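Local structure of histone fold protein (Methanopyrus kandleri, 1F1E) at residues K122-A127 with K133-E138; P36-Y41 with Y146-G151; D29-F34 with E138-A143. The protein is an archaeal histone, a DNA-binding protein whose single chain holds two histone-fold sequences and which probably pairs with other histone-fold partners. All coordinates share one frame; numbering follows the deposited sequence.

Contact 1: K122-A127 with K133-E138; sequences KAAEYA and KTVQGE
Val-135 packs both of its methyl groups against three alanines of helix 102-129. CG1 lies 3.8 Å from Ala-123 CB. CG2 faces Ala-124 and Ala-127, 4.0 Å from Ala-124 CA and 4.1 Å from Ala-127 CB. The valine torsion accounts for this split. CG1 stands trans to the valine's own backbone N (chi1 169°) and goes to Ala-123, while CG2 lies beside that N and goes to the other two. Ala-127 CB also lies 3.8 Å from Thr-134 O, so the helix touches the strand backbone too. Small side chains on the helix let the strand come close: the CA atoms of Ala-127 and Val-135 are 5.5 Å apart.

The next shell fixes the strand. Val-135 forms backbone hydrogen bonds with Arg-22 and Ser-24, and its O also accepts a bond from Ser-24 OG. Strand 134-135 thus pairs in parallel with strand 22-23. Helix 137-147 begins just after it, with Gln-136 at the N-cap. Asp-139 OD2 takes the N-H of Gln-136, and Asp-26 OD1 takes that of Gly-137. On another side of helix 102-129, Lys-122 NZ makes a salt bridge to Glu-125 OE1 (2.8 Å), approaching from above the carboxylate plane, 47° out of it.

No hydrogen bond joins the two segments. The contact between the long helix and the following strand of this histone fold therefore rests on buried apolar packing, while the backbone bonds of Lys-133 and Val-135 go to Arg-22 and Ser-24, at the parallel strand 22-23.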
loop_
_atom_site.group_PDB
_atom_site.type_symbol
_atom_site.label_atom_id
_atom_site.label_comp_id
_atom_site.label_asym_id
_atom_site.label_seq_id
_atom_site.Cartn_x
_atom_site.Cartn_y
_atom_site.Cartn_z
ATOM N N LYS A 122 4.482 -11.641 -10.365
ATOM C CA LYS A 122 5.406 -10.567 -10.524
ATOM C C LYS A 122 6.850 -11.075 -10.521
ATOM O O LYS A 122 7.690 -10.633 -11.316
ATOM C CB LYS A 122 5.179 -9.512 -9.416
ATOM C CG LYS A 122 5.981 -8.210 -9.690
ATOM C CD LYS A 122 5.452 -7.489 -10.906
ATOM C CE LYS A 122 6.090 -6.163 -11.234
ATOM N NZ LYS A 122 5.412 -5.765 -12.519
ATOM N N ALA A 123 7.138 -12.004 -9.592
ATOM C CA ALA A 123 8.483 -12.590 -9.567
ATOM C C ALA A 123 8.793 -13.300 -10.895
ATOM O O ALA A 123 9.924 -13.238 -11.364
ATOM C CB ALA A 123 8.579 -13.533 -8.364
ATOM N N ALA A 124 7.803 -13.981 -11.462
ATOM C CA ALA A 124 7.934 -14.698 -12.725
ATOM C C ALA A 124 8.288 -13.695 -13.814
ATOM O O ALA A 124 9.169 -13.919 -14.677
ATOM C CB ALA A 124 6.720 -15.528 -13.046
ATOM N N GLU A 125 7.649 -12.541 -13.743
ATOM C CA GLU A 125 7.915 -11.503 -14.717
ATOM C C GLU A 125 9.359 -11.035 -14.634
ATOM O O GLU A 125 10.032 -10.809 -15.650
ATOM C CB GLU A 125 6.900 -10.362 -14.505
ATOM C CG GLU A 125 7.260 -9.112 -15.289
ATOM C CD GLU A 125 6.277 -7.979 -15.068
ATOM O OE1 GLU A 125 5.380 -7.981 -14.209
ATOM O OE2 GLU A 125 6.462 -7.014 -15.847
ATOM N N TYR A 126 9.895 -10.912 -13.427
ATOM C CA TYR A 126 11.313 -10.532 -13.304
ATOM C C TYR A 126 12.244 -11.628 -13.792
ATOM O O TYR A 126 13.281 -11.341 -14.408
ATOM C CB TYR A 126 11.610 -10.131 -11.886
ATOM C CG TYR A 126 11.092 -8.756 -11.469
ATOM C CD1 TYR A 126 11.454 -7.610 -12.229
ATOM C CD2 TYR A 126 10.261 -8.575 -10.405
ATOM C CE1 TYR A 126 10.948 -6.376 -11.815
ATOM C CE2 TYR A 126 9.781 -7.335 -10.003
ATOM C CZ TYR A 126 10.129 -6.228 -10.725
ATOM O OH TYR A 126 9.674 -5.002 -10.349
ATOM N N ALA A 127 11.882 -12.897 -13.544
ATOM C CA ALA A 127 12.739 -13.942 -14.094
ATOM C C ALA A 127 12.735 -13.908 -15.610
ATOM O O ALA A 127 13.755 -14.110 -16.272
ATOM C CB ALA A 127 12.215 -15.266 -13.601
ATOM N N LYS A 133 14.311 -19.399 -16.589
ATOM C CA LYS A 133 13.301 -20.391 -16.246
ATOM C C LYS A 133 13.115 -20.545 -14.747
ATOM O O LYS A 133 12.077 -21.098 -14.343
ATOM C CB LYS A 133 13.723 -21.738 -16.861
ATOM N N THR A 134 14.095 -20.107 -13.925
ATOM C CA THR A 134 13.807 -20.302 -12.506
ATOM C C THR A 134 13.675 -18.949 -11.809
ATOM O O THR A 134 14.433 -18.022 -12.100
ATOM C CB THR A 134 14.751 -21.232 -11.686
ATOM O OG1 THR A 134 15.691 -20.511 -10.889
ATOM C CG2 THR A 134 15.420 -22.135 -12.663
ATOM N N VAL A 135 12.649 -18.949 -10.945
ATOM C CA VAL A 135 12.387 -17.787 -10.134
ATOM C C VAL A 135 13.336 -17.924 -8.949
ATOM O O VAL A 135 13.368 -18.966 -8.245
ATOM C CB VAL A 135 10.919 -17.759 -9.716
ATOM C CG1 VAL A 135 10.693 -16.689 -8.653
ATOM C CG2 VAL A 135 10.092 -17.568 -10.978
ATOM N N GLN A 136 14.114 -16.869 -8.782
ATOM C CA GLN A 136 15.209 -16.757 -7.828
ATOM C C GLN A 136 14.902 -15.748 -6.757
ATOM O O GLN A 136 13.938 -14.953 -6.913
ATOM C CB GLN A 136 16.435 -16.393 -8.672
ATOM C CG GLN A 136 16.758 -17.653 -9.526
ATOM C CD GLN A 136 18.040 -17.541 -10.294
ATOM O OE1 GLN A 136 18.613 -18.554 -10.713
ATOM N NE2 GLN A 136 18.502 -16.317 -10.505
ATOM N N GLY A 137 15.639 -15.769 -5.676
ATOM C CA GLY A 137 15.362 -14.900 -4.555
ATOM C C GLY A 137 15.347 -13.440 -5.029
ATOM O O GLY A 137 14.448 -12.711 -4.531
ATOM N N GLU A 138 16.233 -13.048 -5.961
ATOM C CA GLU A 138 16.244 -11.629 -6.400
ATOM C C GLU A 138 14.930 -11.296 -7.047
ATOM O O GLU A 138 14.437 -10.177 -6.938
ATOM C CB GLU A 138 17.347 -11.276 -7.415
#

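Contact 2: P36-Y41 with Y146-G151; sequences PTMAEY and YSMPKG
The long helix 25-51 meets the turn that follows helix 137-147 here, through Tyr-41 with Pro-149 and Met-38 with Met-148. Tyr-41 OH lies 3.6 Å from Pro-149 CG in one of the two conformers of Pro-149. The two side chains approach from opposite directions, and the proline carbon stands oblique to the phenol ring. The nearest ring carbon to Pro-149 CG is Tyr-41 CZ, at 4.2 Å. Tyr-41 reaches across because its CG is anti to the backbone N (chi1 160°). Met-38 O, one turn back on the same helix, lies in the ring plane at its edge.

Met-38 and Met-148 are both selenomethionine, and each is modelled in two conformers. The approach of Met-38 CG to Met-148 SE, 4.4 Å in one pair of these, is at the limit of touching and is tentative. The CA atoms of this pair are 9.2 Å apart, so the two residues meet through their side chains, with the backbones well apart. Leu-154 also packs on Tyr-41 and Met-148.

Helix 25-51 is the long central helix of the first histone fold, and helix 137-147 is the final short helix of the second. Met-148 is where the chain leaves helical geometry.

This region also borders the second subunit of the assembly. Tyr-41 OH forms a hydrogen bond to Val-69 O of the second subunit. Met-71 of the second subunit packs on both Tyr-41 and Pro-149, and Lys-150 NZ makes a salt bridge to Glu-118 of the second subunit.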
loop_
_atom_site.group_PDB
_atom_site.type_symbol
_atom_site.label_atom_id
_atom_site.label_comp_id
_atom_site.label_asym_id
_atom_site.label_seq_id
_atom_site.Cartn_x
_atom_site.Cartn_y
_atom_site.Cartn_z
ATOM N N PRO A 36 4.166 -14.716 5.875
ATOM C CA PRO A 36 3.551 -14.522 7.189
ATOM C C PRO A 36 3.560 -13.083 7.644
ATOM O O PRO A 36 2.636 -12.637 8.310
ATOM C CB PRO A 36 4.427 -15.443 8.085
ATOM C CG PRO A 36 4.989 -16.437 7.148
ATOM C CD PRO A 36 5.308 -15.665 5.905
ATOM N N THR A 37 4.597 -12.317 7.347
ATOM C CA THR A 37 4.641 -10.900 7.701
ATOM C C THR A 37 3.582 -10.111 6.955
ATOM O O THR A 37 2.901 -9.274 7.537
ATOM C CB THR A 37 6.047 -10.356 7.355
ATOM O OG1 THR A 37 6.988 -10.917 8.264
ATOM C CG2 THR A 37 6.136 -8.865 7.509
HETATM N N MSE A 38 3.411 -10.441 5.632
HETATM C CA MSE A 38 2.339 -9.838 4.854
HETATM C C MSE A 38 0.977 -10.195 5.406
HETATM O O MSE A 38 0.117 -9.339 5.510
HETATM C CB MSE A 38 2.454 -10.236 3.387
HETATM C CG MSE A 38 1.373 -9.677 2.536
HETATM SE SE MSE A 38 -0.129 -10.682 2.419
HETATM C CE MSE A 38 0.426 -12.129 1.551
ATOM N N ALA A 39 0.761 -11.438 5.758
ATOM C CA ALA A 39 -0.520 -11.841 6.312
ATOM C C ALA A 39 -0.822 -11.069 7.574
ATOM O O ALA A 39 -1.964 -10.639 7.814
ATOM C CB ALA A 39 -0.572 -13.342 6.552
ATOM N N GLU A 40 0.195 -10.879 8.434
ATOM C CA GLU A 40 0.003 -10.132 9.666
ATOM C C GLU A 40 -0.286 -8.673 9.390
ATOM O O GLU A 40 -1.150 -8.076 10.038
ATOM C CB GLU A 40 1.237 -10.357 10.554
ATOM C CG GLU A 40 1.157 -9.611 11.850
ATOM C CD GLU A 40 2.092 -10.109 12.926
ATOM O OE1 GLU A 40 2.905 -10.965 12.643
ATOM O OE2 GLU A 40 1.929 -9.633 14.034
ATOM N N TYR A 41 0.426 -8.088 8.458
ATOM C CA TYR A 41 0.225 -6.737 8.045
ATOM C C TYR A 41 -1.218 -6.525 7.575
ATOM O O TYR A 41 -1.893 -5.580 7.913
ATOM C CB TYR A 41 1.253 -6.389 6.947
ATOM C CG TYR A 41 0.817 -5.189 6.136
ATOM C CD1 TYR A 41 0.954 -3.874 6.517
ATOM C CD2 TYR A 41 0.264 -5.397 4.893
ATOM C CE1 TYR A 41 0.528 -2.864 5.697
ATOM C CE2 TYR A 41 -0.180 -4.392 4.048
ATOM C CZ TYR A 41 -0.026 -3.099 4.485
ATOM O OH TYR A 41 -0.460 -2.072 3.656
ATOM N N TYR A 146 8.555 -3.811 -5.183
ATOM C CA TYR A 146 7.793 -3.076 -6.169
ATOM C C TYR A 146 6.357 -3.090 -5.713
ATOM O O TYR A 146 5.703 -2.068 -5.562
ATOM C CB TYR A 146 7.987 -3.721 -7.528
ATOM C CG TYR A 146 7.363 -2.976 -8.657
ATOM C CD1 TYR A 146 6.007 -3.173 -8.957
ATOM C CD2 TYR A 146 8.076 -2.096 -9.477
ATOM C CE1 TYR A 146 5.386 -2.517 -9.989
ATOM C CE2 TYR A 146 7.474 -1.412 -10.498
ATOM C CZ TYR A 146 6.140 -1.638 -10.740
ATOM O OH TYR A 146 5.531 -0.994 -11.764
ATOM N N SER A 147 5.825 -4.301 -5.490
ATOM C CA SER A 147 4.410 -4.390 -5.301
ATOM C C SER A 147 3.843 -3.918 -3.968
ATOM O O SER A 147 2.659 -3.582 -3.928
ATOM C CB SER A 147 3.950 -5.810 -5.609
ATOM O OG SER A 147 4.335 -6.687 -4.599
HETATM N N MSE A 148 4.608 -3.882 -2.907
HETATM C CA MSE A 148 4.093 -3.566 -1.594
HETATM C C MSE A 148 4.459 -2.133 -1.190
HETATM O O MSE A 148 5.446 -1.550 -1.634
HETATM C CB MSE A 148 4.651 -4.585 -0.571
HETATM C CG MSE A 148 4.078 -5.968 -0.651
HETATM SE SE MSE A 148 2.369 -6.211 -0.062
HETATM C CE MSE A 148 1.689 -6.751 -1.665
ATOM N N PRO A 149 3.716 -1.552 -0.284
ATOM C CA PRO A 149 4.103 -0.261 0.276
ATOM C C PRO A 149 5.381 -0.427 1.087
ATOM O O PRO A 149 5.653 -1.459 1.647
ATOM C CB PRO A 149 2.906 0.052 1.170
ATOM C CG PRO A 149 2.392 -1.310 1.538
ATOM C CD PRO A 149 2.471 -2.112 0.279
ATOM N N LYS A 150 6.117 0.652 1.188
ATOM C CA LYS A 150 7.329 0.704 2.026
ATOM C C LYS A 150 8.264 -0.431 1.650
ATOM O O LYS A 150 8.944 -0.991 2.514
ATOM C CB LYS A 150 6.977 0.752 3.518
ATOM C CG LYS A 150 6.322 2.057 3.871
ATOM C CD LYS A 150 7.309 3.230 3.862
ATOM C CE LYS A 150 6.340 4.338 4.362
ATOM N NZ LYS A 150 6.758 5.533 3.705
ATOM N N GLY A 151 8.319 -0.750 0.369
ATOM C CA GLY A 151 9.235 -1.740 -0.141
ATOM C C GLY A 151 8.976 -3.114 0.394
ATOM O O GLY A 151 9.807 -3.995 0.379
#

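Contact 3: D29-F34 with E138-A143; sequences DTIYDF and EDVEKA
Helix segments 29-34 and 138-143 run in broadly the same direction, at 34° with axes 9.6 Å apart, and come closest at Thr-30 and Val-140, whose CA atoms are 6.8 Å apart. Val-140 CG1 touches both neighbours on the facing helix. It lies 3.6 Å from Thr-30 CG2 and 3.7 Å from Ile-31 CG2. The Thr-30 and Val-140 side chains point in opposing directions and lie alongside each other; Ile-31 comes in roughly perpendicular to Val-140. The CG1 branch of Val-140 is trans to its backbone N (chi1 -172°), which carries it to both residues.

Thr-30 divides its work. Its methyl packs on the valine, and its hydroxyl serves a polar edge. One water donates to Thr-30 OG1 at 2.6 Å and to Glu-141 OE1, also at 2.6 Å. It bridges the helices where no direct hydrogen bond does. Thr-30 OG1 also bonds to Asp-26 O, one turn earlier, so the hydroxyl has two partners, the water and Asp-26 O. Glu-141 is exposed, and its CG is 4.4 Å from Thr-30 CG2.

Phe-14 of helix 7-15 packs on both Ile-31 and Val-140, and Ile-144 touches Thr-30 and Phe-34. Packing of one fold's long helix against the last helix of its partner is typical of the histone-fold handshake, in which two histone folds pair head to tail, here made by the two halves of one chain.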
loop_
_atom_site.group_PDB
_atom_site.type_symbol
_atom_site.label_atom_id
_atom_site.label_comp_id
_atom_site.label_asym_id
_atom_site.label_seq_id
_atom_site.Cartn_x
_atom_site.Cartn_y
_atom_site.Cartn_z
ATOM N N ASP A 29 13.012 -19.245 0.543
ATOM C CA ASP A 29 13.413 -18.612 1.775
ATOM C C ASP A 29 12.750 -17.233 1.900
ATOM O O ASP A 29 12.236 -16.823 2.957
ATOM C CB ASP A 29 14.893 -18.374 1.825
ATOM C CG ASP A 29 15.911 -19.426 2.104
ATOM O OD1 ASP A 29 15.513 -20.447 2.663
ATOM O OD2 ASP A 29 17.079 -19.200 1.743
ATOM N N THR A 30 12.790 -16.568 0.745
ATOM C CA THR A 30 12.198 -15.203 0.782
ATOM C C THR A 30 10.721 -15.158 1.102
ATOM O O THR A 30 10.226 -14.376 1.919
ATOM C CB THR A 30 12.473 -14.505 -0.540
ATOM O OG1 THR A 30 13.912 -14.452 -0.719
ATOM C CG2 THR A 30 12.004 -13.072 -0.516
ATOM N N ILE A 31 9.990 -16.033 0.421
ATOM C CA ILE A 31 8.528 -16.109 0.598
ATOM C C ILE A 31 8.179 -16.662 1.965
ATOM O O ILE A 31 7.158 -16.276 2.515
ATOM C CB ILE A 31 7.802 -16.877 -0.514
ATOM C CG1 ILE A 31 8.147 -18.342 -0.613
ATOM C CG2 ILE A 31 8.001 -16.246 -1.904
ATOM C CD1 ILE A 31 7.316 -19.168 -1.593
ATOM N N TYR A 32 8.967 -17.520 2.576
ATOM C CA TYR A 32 8.629 -18.018 3.921
ATOM C C TYR A 32 8.780 -16.914 4.942
ATOM O O TYR A 32 8.055 -16.803 5.954
ATOM C CB TYR A 32 9.592 -19.158 4.213
ATOM C CG TYR A 32 9.402 -20.397 3.365
ATOM C CD1 TYR A 32 8.263 -20.750 2.697
ATOM C CD2 TYR A 32 10.422 -21.334 3.222
ATOM C CE1 TYR A 32 8.095 -21.888 1.944
ATOM C CE2 TYR A 32 10.351 -22.472 2.502
ATOM C CZ TYR A 32 9.160 -22.743 1.841
ATOM O OH TYR A 32 9.103 -23.894 1.131
ATOM N N ASP A 33 9.767 -16.070 4.691
ATOM C CA ASP A 33 9.889 -14.979 5.648
ATOM C C ASP A 33 8.756 -13.978 5.377
ATOM O O ASP A 33 8.092 -13.457 6.266
ATOM C CB ASP A 33 11.258 -14.276 5.567
ATOM C CG ASP A 33 12.386 -14.980 6.343
ATOM O OD1 ASP A 33 12.079 -15.887 7.150
ATOM O OD2 ASP A 33 13.587 -14.681 6.065
ATOM N N PHE A 34 8.505 -13.658 4.095
ATOM C CA PHE A 34 7.624 -12.572 3.769
ATOM C C PHE A 34 6.120 -12.841 3.930
ATOM O O PHE A 34 5.411 -12.011 4.476
ATOM C CB PHE A 34 7.921 -12.124 2.317
ATOM C CG PHE A 34 6.940 -11.052 1.894
ATOM C CD1 PHE A 34 7.156 -9.753 2.363
ATOM C CD2 PHE A 34 5.906 -11.344 1.032
ATOM C CE1 PHE A 34 6.262 -8.787 1.965
ATOM C CE2 PHE A 34 4.979 -10.367 0.705
ATOM C CZ PHE A 34 5.215 -9.111 1.162
ATOM N N GLU A 138 16.233 -13.048 -5.961
ATOM C CA GLU A 138 16.244 -11.629 -6.400
ATOM C C GLU A 138 14.930 -11.296 -7.047
ATOM O O GLU A 138 14.437 -10.177 -6.938
ATOM C CB GLU A 138 17.347 -11.276 -7.415
ATOM N N ASP A 139 14.288 -12.209 -7.752
ATOM C CA ASP A 139 13.017 -11.883 -8.399
ATOM C C ASP A 139 11.920 -11.642 -7.405
ATOM O O ASP A 139 11.053 -10.798 -7.537
ATOM C CB ASP A 139 12.647 -13.118 -9.243
ATOM C CG ASP A 139 13.673 -13.430 -10.322
ATOM O OD1 ASP A 139 14.239 -12.468 -10.887
ATOM O OD2 ASP A 139 13.858 -14.662 -10.524
ATOM N N VAL A 140 11.950 -12.464 -6.340
ATOM C CA VAL A 140 10.991 -12.323 -5.271
ATOM C C VAL A 140 11.214 -11.043 -4.498
ATOM O O VAL A 140 10.243 -10.312 -4.199
ATOM C CB VAL A 140 10.974 -13.500 -4.275
ATOM C CG1 VAL A 140 9.783 -13.327 -3.328
ATOM C CG2 VAL A 140 10.908 -14.826 -4.987
ATOM N N GLU A 141 12.470 -10.713 -4.196
ATOM C CA GLU A 141 12.769 -9.476 -3.515
ATOM C C GLU A 141 12.287 -8.245 -4.280
ATOM O O GLU A 141 11.654 -7.339 -3.724
ATOM C CB GLU A 141 14.300 -9.362 -3.308
ATOM C CG GLU A 141 14.872 -10.305 -2.278
ATOM C CD GLU A 141 16.369 -10.473 -2.327
ATOM O OE1 GLU A 141 16.873 -11.296 -1.568
ATOM O OE2 GLU A 141 17.056 -9.816 -3.160
ATOM N N LYS A 142 12.520 -8.270 -5.581
ATOM C CA LYS A 142 12.077 -7.146 -6.413
ATOM C C LYS A 142 10.562 -7.058 -6.502
ATOM O O LYS A 142 9.952 -5.987 -6.448
ATOM C CB LYS A 142 12.650 -7.322 -7.832
ATOM C CG LYS A 142 14.092 -7.013 -8.134
ATOM C CD LYS A 142 14.323 -7.371 -9.607
ATOM C CE LYS A 142 15.687 -7.171 -10.224
ATOM N NZ LYS A 142 15.658 -7.481 -11.696
ATOM N N ALA A 143 9.925 -8.274 -6.585
ATOM C CA ALA A 143 8.477 -8.296 -6.576
ATOM C C ALA A 143 7.863 -7.729 -5.299
ATOM O O ALA A 143 6.881 -6.966 -5.332
ATOM C CB ALA A 143 7.974 -9.713 -6.823
HETATM O O HOH W 1 15.542 -12.653 0.203
#

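In the fold
All three contacts use helix 137-147 or its ends. Contact 1 holds the strand leading into it, contact 3 its first turns, and contact 2 the turn after it. Contacts 1 and 3 have centres about 10 Å apart and share Glu-138; Ala-127 CB lies 3.5 Å from Asp-139 OD2. The centres of contacts 2 and 3 lie about 11 Å apart, both use helix 25-51, and Met-148 CG is 3.8 Å from Phe-34 CZ. Contacts 1 and 2 have centres about 18 Å apart, yet Tyr-126 OH reaches Tyr-146 CD2 at 3.4 Å. Contact 1 is local to the second histone fold; contacts 2 and 3 join it to the first. Contact 2 alone meets the second subunit.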